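Local coordinates for mevalonate diphosphate decarboxylase (Legionella pneumophila, PDB 3LTO), which probably catalyses the ATP-dependent decarboxylation of mevalonate 5-diphosphate to isopentenyl diphosphate, a step of isoprenoid and lipid biosynthesis, at residues Asp241-Gln244 / Leu245-Thr248; Pro57-Ile60 / Pro61-Glu65; Arg301-Lys304 / Ser305-Val309. All coordinates share one frame; numbering follows the deposited sequence.

Contact 1 of 3, residues Asp241-Gln244 / Leu245-Thr248; sequences DMHQ and LFKT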
loop_
_atom_site.group_PDB
_atom_site.type_symbol
_atom_site.label_atom_id
_atom_site.label_comp_id
_atom_site.label_asym_id
_atom_site.label_seq_id
_atom_site.Cartn_x
_atom_site.Cartn_y
_atom_site.Cartn_z
ATOM N N ASP A 241 -1.290 6.064 25.772
ATOM C CA ASP A 241 -2.007 4.850 25.386
ATOM C C ASP A 241 -0.978 3.740 25.254
ATOM O O ASP A 241 -1.066 2.697 25.907
ATOM C CB ASP A 241 -2.693 5.061 24.036
ATOM C CG ASP A 241 -3.520 3.861 23.595
ATOM O OD1 ASP A 241 -3.417 2.779 24.208
ATOM O OD2 ASP A 241 -4.277 4.002 22.621
HETATM N N MSE A 242 0.013 3.985 24.405
HETATM C CA MSE A 242 1.057 3.001 24.183
HETATM C C MSE A 242 1.721 2.582 25.483
HETATM O O MSE A 242 1.839 1.393 25.755
HETATM C CB MSE A 242 2.122 3.539 23.222
HETATM C CG MSE A 242 3.289 2.583 23.013
HETATM SE SE MSE A 242 4.466 3.066 21.559
HETATM C CE MSE A 242 5.505 4.403 22.427
ATOM N N HIS A 243 2.154 3.546 26.290
ATOM C CA HIS A 243 2.813 3.197 27.540
ATOM C C HIS A 243 1.925 2.419 28.493
ATOM O O HIS A 243 2.419 1.599 29.245
ATOM C CB HIS A 243 3.406 4.449 28.204
ATOM C CG HIS A 243 4.694 4.885 27.575
ATOM N ND1 HIS A 243 5.925 4.590 28.118
ATOM C CD2 HIS A 243 4.943 5.500 26.395
ATOM C CE1 HIS A 243 6.877 5.001 27.301
ATOM N NE2 HIS A 243 6.307 5.556 26.246
ATOM N N GLN A 244 0.620 2.652 28.453
ATOM C CA GLN A 244 -0.275 1.893 29.316
ATOM C C GLN A 244 -0.206 0.426 28.888
ATOM O O GLN A 244 -0.380 -0.478 29.706
ATOM C CB GLN A 244 -1.720 2.396 29.203
ATOM C CG GLN A 244 -2.720 1.485 29.905
ATOM C CD GLN A 244 -4.096 2.111 30.072
ATOM O OE1 GLN A 244 -4.542 2.361 31.198
ATOM N NE2 GLN A 244 -4.776 2.370 28.954
ATOM N N LEU A 245 0.050 0.196 27.602
ATOM C CA LEU A 245 0.157 -1.164 27.076
ATOM C C LEU A 245 1.292 -1.910 27.768
ATOM O O LEU A 245 1.147 -3.070 28.137
ATOM C CB LEU A 245 0.411 -1.132 25.567
ATOM C CG LEU A 245 -0.711 -1.466 24.575
ATOM C CD1 LEU A 245 -2.035 -0.861 24.994
ATOM C CD2 LEU A 245 -0.285 -0.963 23.196
ATOM N N PHE A 246 2.421 -1.237 27.951
ATOM C CA PHE A 246 3.561 -1.870 28.602
ATOM C C PHE A 246 3.229 -2.316 30.033
ATOM O O PHE A 246 3.550 -3.435 30.434
ATOM C CB PHE A 246 4.771 -0.918 28.642
ATOM C CG PHE A 246 5.109 -0.276 27.315
ATOM C CD1 PHE A 246 5.098 -1.010 26.140
ATOM C CD2 PHE A 246 5.481 1.070 27.256
ATOM C CE1 PHE A 246 5.451 -0.420 24.917
ATOM C CE2 PHE A 246 5.834 1.671 26.046
ATOM C CZ PHE A 246 5.820 0.921 24.869
ATOM N N LYS A 247 2.575 -1.454 30.801
ATOM C CA LYS A 247 2.266 -1.801 32.186
ATOM C C LYS A 247 1.018 -2.646 32.413
ATOM O O LYS A 247 0.708 -2.997 33.555
ATOM C CB LYS A 247 2.189 -0.535 33.049
ATOM C CG LYS A 247 0.972 0.335 32.808
ATOM C CD LYS A 247 0.953 1.522 33.767
ATOM C CE LYS A 247 -0.348 2.306 33.671
ATOM N NZ LYS A 247 -0.291 3.557 34.468
ATOM N N THR A 248 0.293 -2.976 31.350
ATOM C CA THR A 248 -0.896 -3.814 31.514
ATOM C C THR A 248 -0.744 -5.160 30.804
ATOM O O THR A 248 -1.722 -5.875 30.612
ATOM C CB THR A 248 -2.177 -3.121 30.997
ATOM O OG1 THR A 248 -1.997 -2.742 29.634
ATOM C CG2 THR A 248 -2.493 -1.880 31.819
#

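Contact 2 of 3, residues Pro57-Ile60 / Pro61-Glu65; sequences PLTI and PGAPE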
loop_
_atom_site.group_PDB
_atom_site.type_symbol
_atom_site.label_atom_id
_atom_site.label_comp_id
_atom_site.label_asym_id
_atom_site.label_seq_id
_atom_site.Cartn_x
_atom_site.Cartn_y
_atom_site.Cartn_z
ATOM N N PRO A 57 30.405 -0.651 14.245
ATOM C CA PRO A 57 29.856 0.661 14.590
ATOM C C PRO A 57 30.999 1.576 15.051
ATOM O O PRO A 57 31.987 1.104 15.616
ATOM C CB PRO A 57 28.872 0.332 15.709
ATOM C CG PRO A 57 29.542 -0.834 16.399
ATOM C CD PRO A 57 29.983 -1.677 15.217
ATOM N N LEU A 58 30.867 2.874 14.797
ATOM C CA LEU A 58 31.899 3.836 15.169
ATOM C C LEU A 58 31.320 4.994 15.965
ATOM O O LEU A 58 30.124 5.289 15.866
ATOM C CB LEU A 58 32.580 4.393 13.912
ATOM C CG LEU A 58 33.220 3.427 12.907
ATOM C CD1 LEU A 58 33.710 4.214 11.698
ATOM C CD2 LEU A 58 34.374 2.670 13.559
ATOM N N THR A 59 32.172 5.640 16.757
ATOM C CA THR A 59 31.759 6.794 17.549
ATOM C C THR A 59 31.786 8.020 16.644
ATOM O O THR A 59 32.338 7.980 15.540
ATOM C CB THR A 59 32.707 7.052 18.734
ATOM O OG1 THR A 59 34.025 7.326 18.240
ATOM C CG2 THR A 59 32.738 5.852 19.658
ATOM N N ILE A 60 31.201 9.115 17.114
ATOM C CA ILE A 60 31.155 10.336 16.318
ATOM C C ILE A 60 32.543 10.728 15.799
ATOM O O ILE A 60 32.701 11.059 14.620
ATOM C CB ILE A 60 30.527 11.493 17.129
ATOM C CG1 ILE A 60 29.241 10.999 17.806
ATOM C CG2 ILE A 60 30.190 12.664 16.201
ATOM C CD1 ILE A 60 28.507 12.060 18.613
ATOM N N PRO A 61 33.571 10.690 16.666
ATOM C CA PRO A 61 34.926 11.048 16.235
ATOM C C PRO A 61 35.482 10.149 15.125
ATOM O O PRO A 61 36.338 10.576 14.353
ATOM C CB PRO A 61 35.739 10.932 17.522
ATOM C CG PRO A 61 34.755 11.283 18.569
ATOM C CD PRO A 61 33.520 10.531 18.129
ATOM N N GLY A 62 35.006 8.906 15.051
ATOM C CA GLY A 62 35.494 7.990 14.025
ATOM C C GLY A 62 36.225 6.757 14.551
ATOM O O GLY A 62 36.836 6.005 13.785
ATOM N N ALA A 63 36.165 6.545 15.864
ATOM C CA ALA A 63 36.819 5.404 16.492
ATOM C C ALA A 63 35.822 4.281 16.761
ATOM O O ALA A 63 34.639 4.529 16.988
ATOM C CB ALA A 63 37.473 5.835 17.797
ATOM N N PRO A 64 36.293 3.027 16.736
ATOM C CA PRO A 64 35.425 1.876 16.983
ATOM C C PRO A 64 34.616 2.029 18.256
ATOM O O PRO A 64 35.140 2.440 19.292
ATOM C CB PRO A 64 36.411 0.722 17.073
ATOM C CG PRO A 64 37.448 1.112 16.072
ATOM C CD PRO A 64 37.652 2.586 16.370
ATOM N N GLU A 65 33.330 1.711 18.170
ATOM C CA GLU A 65 32.461 1.786 19.331
ATOM C C GLU A 65 32.438 0.404 19.978
ATOM O O GLU A 65 32.452 -0.616 19.283
ATOM C CB GLU A 65 31.048 2.185 18.904
ATOM C CG GLU A 65 30.041 2.287 20.039
ATOM C CD GLU A 65 28.672 2.710 19.537
ATOM O OE1 GLU A 65 28.563 3.812 18.956
ATOM O OE2 GLU A 65 27.707 1.943 19.711
HETATM O O HOH W 1 32.897 -1.244 16.786
HETATM O O HOH W 2 27.587 3.894 16.304
#

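Contact 3 of 3, residues Arg301-Lys304 / Ser305-Val309; sequences RQFK and SDHLV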
loop_
_atom_site.group_PDB
_atom_site.type_symbol
_atom_site.label_atom_id
_atom_site.label_comp_id
_atom_site.label_asym_id
_atom_site.label_seq_id
_atom_site.Cartn_x
_atom_site.Cartn_y
_atom_site.Cartn_z
ATOM N N ARG A 301 12.529 28.528 25.831
ATOM C CA ARG A 301 13.641 28.916 26.687
ATOM C C ARG A 301 13.118 29.210 28.095
ATOM O O ARG A 301 13.779 28.913 29.091
ATOM C CB ARG A 301 14.355 30.144 26.109
ATOM C CG ARG A 301 15.549 30.623 26.927
ATOM C CD ARG A 301 16.289 31.783 26.245
ATOM N NE ARG A 301 17.158 32.502 27.181
ATOM C CZ ARG A 301 18.152 31.945 27.871
ATOM N NH1 ARG A 301 18.419 30.652 27.733
ATOM N NH2 ARG A 301 18.873 32.673 28.716
ATOM N N GLN A 302 11.920 29.777 28.176
ATOM C CA GLN A 302 11.321 30.089 29.471
ATOM C C GLN A 302 10.999 28.807 30.250
ATOM O O GLN A 302 11.202 28.734 31.457
ATOM C CB GLN A 302 10.050 30.926 29.271
ATOM C CG GLN A 302 9.286 31.239 30.551
ATOM C CD GLN A 302 8.019 32.050 30.299
ATOM O OE1 GLN A 302 7.250 32.323 31.225
ATOM N NE2 GLN A 302 7.800 32.441 29.046
ATOM N N PHE A 303 10.495 27.791 29.558
ATOM C CA PHE A 303 10.170 26.535 30.224
ATOM C C PHE A 303 11.439 25.775 30.634
ATOM O O PHE A 303 11.504 25.192 31.714
ATOM C CB PHE A 303 9.294 25.660 29.318
ATOM C CG PHE A 303 8.919 24.350 29.939
ATOM C CD1 PHE A 303 9.732 23.231 29.778
ATOM C CD2 PHE A 303 7.795 24.249 30.751
ATOM C CE1 PHE A 303 9.435 22.028 30.420
ATOM C CE2 PHE A 303 7.486 23.046 31.403
ATOM C CZ PHE A 303 8.311 21.935 31.235
ATOM N N LYS A 304 12.444 25.778 29.766
ATOM C CA LYS A 304 13.699 25.102 30.062
ATOM C C LYS A 304 14.333 25.758 31.284
ATOM O O LYS A 304 14.808 25.080 32.203
ATOM C CB LYS A 304 14.647 25.213 28.865
ATOM C CG LYS A 304 16.052 24.666 29.101
ATOM C CD LYS A 304 16.883 24.775 27.833
ATOM C CE LYS A 304 18.230 24.087 27.980
ATOM N NZ LYS A 304 18.936 23.916 26.662
ATOM N N SER A 305 14.331 27.086 31.286
ATOM C CA SER A 305 14.903 27.851 32.383
ATOM C C SER A 305 14.160 27.597 33.686
ATOM O O SER A 305 14.765 27.238 34.695
ATOM C CB SER A 305 14.854 29.354 32.068
ATOM O OG SER A 305 15.641 29.682 30.931
ATOM N N ASP A 306 12.844 27.770 33.655
ATOM C CA ASP A 306 12.036 27.608 34.855
ATOM C C ASP A 306 11.747 26.189 35.346
ATOM O O ASP A 306 11.422 26.009 36.521
ATOM C CB ASP A 306 10.702 28.362 34.710
ATOM C CG ASP A 306 10.887 29.858 34.531
ATOM O OD1 ASP A 306 11.944 30.391 34.923
ATOM O OD2 ASP A 306 9.963 30.511 34.005
ATOM N N HIS A 307 11.861 25.181 34.486
ATOM C CA HIS A 307 11.555 23.828 34.942
ATOM C C HIS A 307 12.490 22.683 34.554
ATOM O O HIS A 307 12.380 21.594 35.107
ATOM C CB HIS A 307 10.126 23.450 34.534
ATOM C CG HIS A 307 9.081 24.396 35.035
ATOM N ND1 HIS A 307 8.640 25.473 34.299
ATOM C CD2 HIS A 307 8.393 24.431 36.201
ATOM C CE1 HIS A 307 7.723 26.132 34.987
ATOM N NE2 HIS A 307 7.555 25.519 36.145
ATOM N N LEU A 308 13.405 22.912 33.620
ATOM C CA LEU A 308 14.322 21.852 33.190
ATOM C C LEU A 308 15.726 21.972 33.765
ATOM O O LEU A 308 16.286 21.000 34.276
ATOM C CB LEU A 308 14.394 21.822 31.664
ATOM C CG LEU A 308 13.527 20.807 30.914
ATOM C CD1 LEU A 308 12.311 20.416 31.732
ATOM C CD2 LEU A 308 13.130 21.401 29.573
ATOM N N VAL A 309 16.295 23.165 33.671
ATOM C CA VAL A 309 17.632 23.420 34.183
ATOM C C VAL A 309 17.746 23.027 35.653
ATOM O O VAL A 309 16.897 23.392 36.474
ATOM C CB VAL A 309 17.990 24.901 34.040
ATOM C CG1 VAL A 309 19.300 25.188 34.732
ATOM C CG2 VAL A 309 18.057 25.268 32.565
#

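Contact 1 of 3, residues Asp241-Gln244 / Leu245-Thr248
Phe246 folds back over Met242 and His243 in the last turns of helix 228-247. With chi1 at -50°, its CG lies beside its own backbone N and opposite the carbonyl carbon, which turns the ring back along the preceding turn. CB lies 3.5 Å from His243 O. Further out, CD2 rests against His243 CA at 3.4 Å. CE2 then points over the centre of the imidazole, with His243 ND1 3.6 Å away; the planes stand at 82°, which makes this a T-shaped pair in which Phe246 supplies the edge and His243 the face. At the tip, CZ meets Met242 CG at 3.6 Å. Met242 is selenomethionine, and its selenium stands oblique to the phenyl ring, 5.4 Å from the centroid, in a Met-aromatic contact. The carbonyl oxygen of Met242 sits over one face of the same ring.

Beyond the segments, Phe253 and Tyr255 add further ring contacts to Phe246, and Asp241 OD2 forms salt bridges with Arg208 and Arg211. At the helix end, Thr248 OG1 donates to Gln244 O (2.8 Å) and also bonds to Ser202 OG. The backbone bonds of this turn are mostly weak; that from Leu245 N to Asp241 O, at 3.2 Å, is not. The chemistry is consistent with a helix end held by buried aromatic packing together with the Asp241 salt bridges, the threonine hydroxyl taking up a last-turn carbonyl.

Contact 2 of 3, residues Pro57-Ile60 / Pro61-Glu65
Thr59 has a chi1 of 61°, which puts OG1 between its backbone N and carbonyl carbon and aims the hydroxyl across the loop at Pro61 and Ala63. The backbone here makes a type I beta turn from Thr59 to Gly62, extended by a G1 beta bulge into a small hairpin. Two bonds give the evidence: Gly62 N donates to Thr59 O at 2.9 Å, and Thr59 N donates to Ala63 O at 2.7 Å. Gly62 occupies the bulge position with the positive phi usual there, 116°, at which a side chain would press on the preceding carbonyl O.

The hydroxyl adds a second grip on the same acceptor, since Thr59 OG1 donates to Ala63 O at 3.1 Å. It also lies 3.2 Å from Pro61 CD, against the ring of the turn's third residue. Past the turn, Leu58 and Pro64 form a non-hydrogen-bonded antiparallel pair, a single bridge, with Leu58 CD2 3.7 Å from Pro64 CA. The next bond out, Glu65 N to Pro57 O at 2.9 Å, closes the hairpin base, although its donor stands above the carbonyl plane.

The loop lies on the surface between strand 54-55 and helix 71-87, and Leu58 is backbone-bonded to Ser97 of strand 93-99. Water spans the two arms twice. One molecule donates to Pro57 O and Glu65 O. The extended Glu65 chain (chi1 180°) carries OE1 beside the first arm, where the other water donates to Leu58 O at 2.9 Å and to Glu65 OE1 at 2.8 Å.

Contact 3 of 3, residues Arg301-Lys304 / Ser305-Val309
Phe303 meets His307 and Leu308 on the packed side of the last turns of helix 297-308. The chi1 of Phe303 (-180°) sets CG opposite its backbone N, and the ring lies along the following turn. There His307 CB stands over one face, offset toward the rim, 4.2 Å from the centroid of the Phe303 ring in a CH-pi contact. The imidazole itself scarcely overlaps the phenyl ring: the planes are 29° apart and the centroids 5.2 Å. Phe303 CE1 touches Leu308 CD1 at 3.5 Å. Helix 258-274 covers this side, with Phe270 meeting Phe303 edge-to-face, Val266 touching both Phe303 and His307, and Ile263 lying against Leu308. Partly exposed Gln302 is tied back to the covering helix by a hydrogen bond from Lys274 NZ to its OE1.

The other side is looser and largely solvent-facing. Arg301, Ser305, Asp306 and Val309 are exposed there, and Lys304 CG only grazes Val309 CG2 at 4.0 Å. Arg301 O receives Ser305 OG at 2.7 Å and Ser305 N at 2.9 Å, the two donors arriving from opposite faces of the carbonyl plane.

At the C-terminal end the helix widens. Lys304 O accepts from Leu308 N at 2.9 Å and from Val309 N at 2.8 Å, the latter with an N-H...O angle of 170°: the bond five residues along defines a pi-type turn. One carbonyl thus serves two amides where the helix gives out, while His307 ND1 is buried with no partner in the model, so at that atom the ring is placed by packing against Phe303 and Val266.

From the N terminus, contact 2 comes first and closes a short hairpin within the loop between strand 54-55 and helix 71-87 of the N-terminal domain, beside strand 93-99. Contact 1 follows near the end of helix 228-247, which it packs against helix 208-224 and nearby loops. Contact 3 is last: it ends helix 297-308 against helix 258-274, shortly before strand 313-314. All three are local and lie in series, so none nests within or crosses another. Nor do they touch: nearest atoms are about 22 Å apart between contacts 1 and 2, and about 17 Å between contact 3 and either of the others. Contacts 1 and 3 both belong to the C-terminal domain.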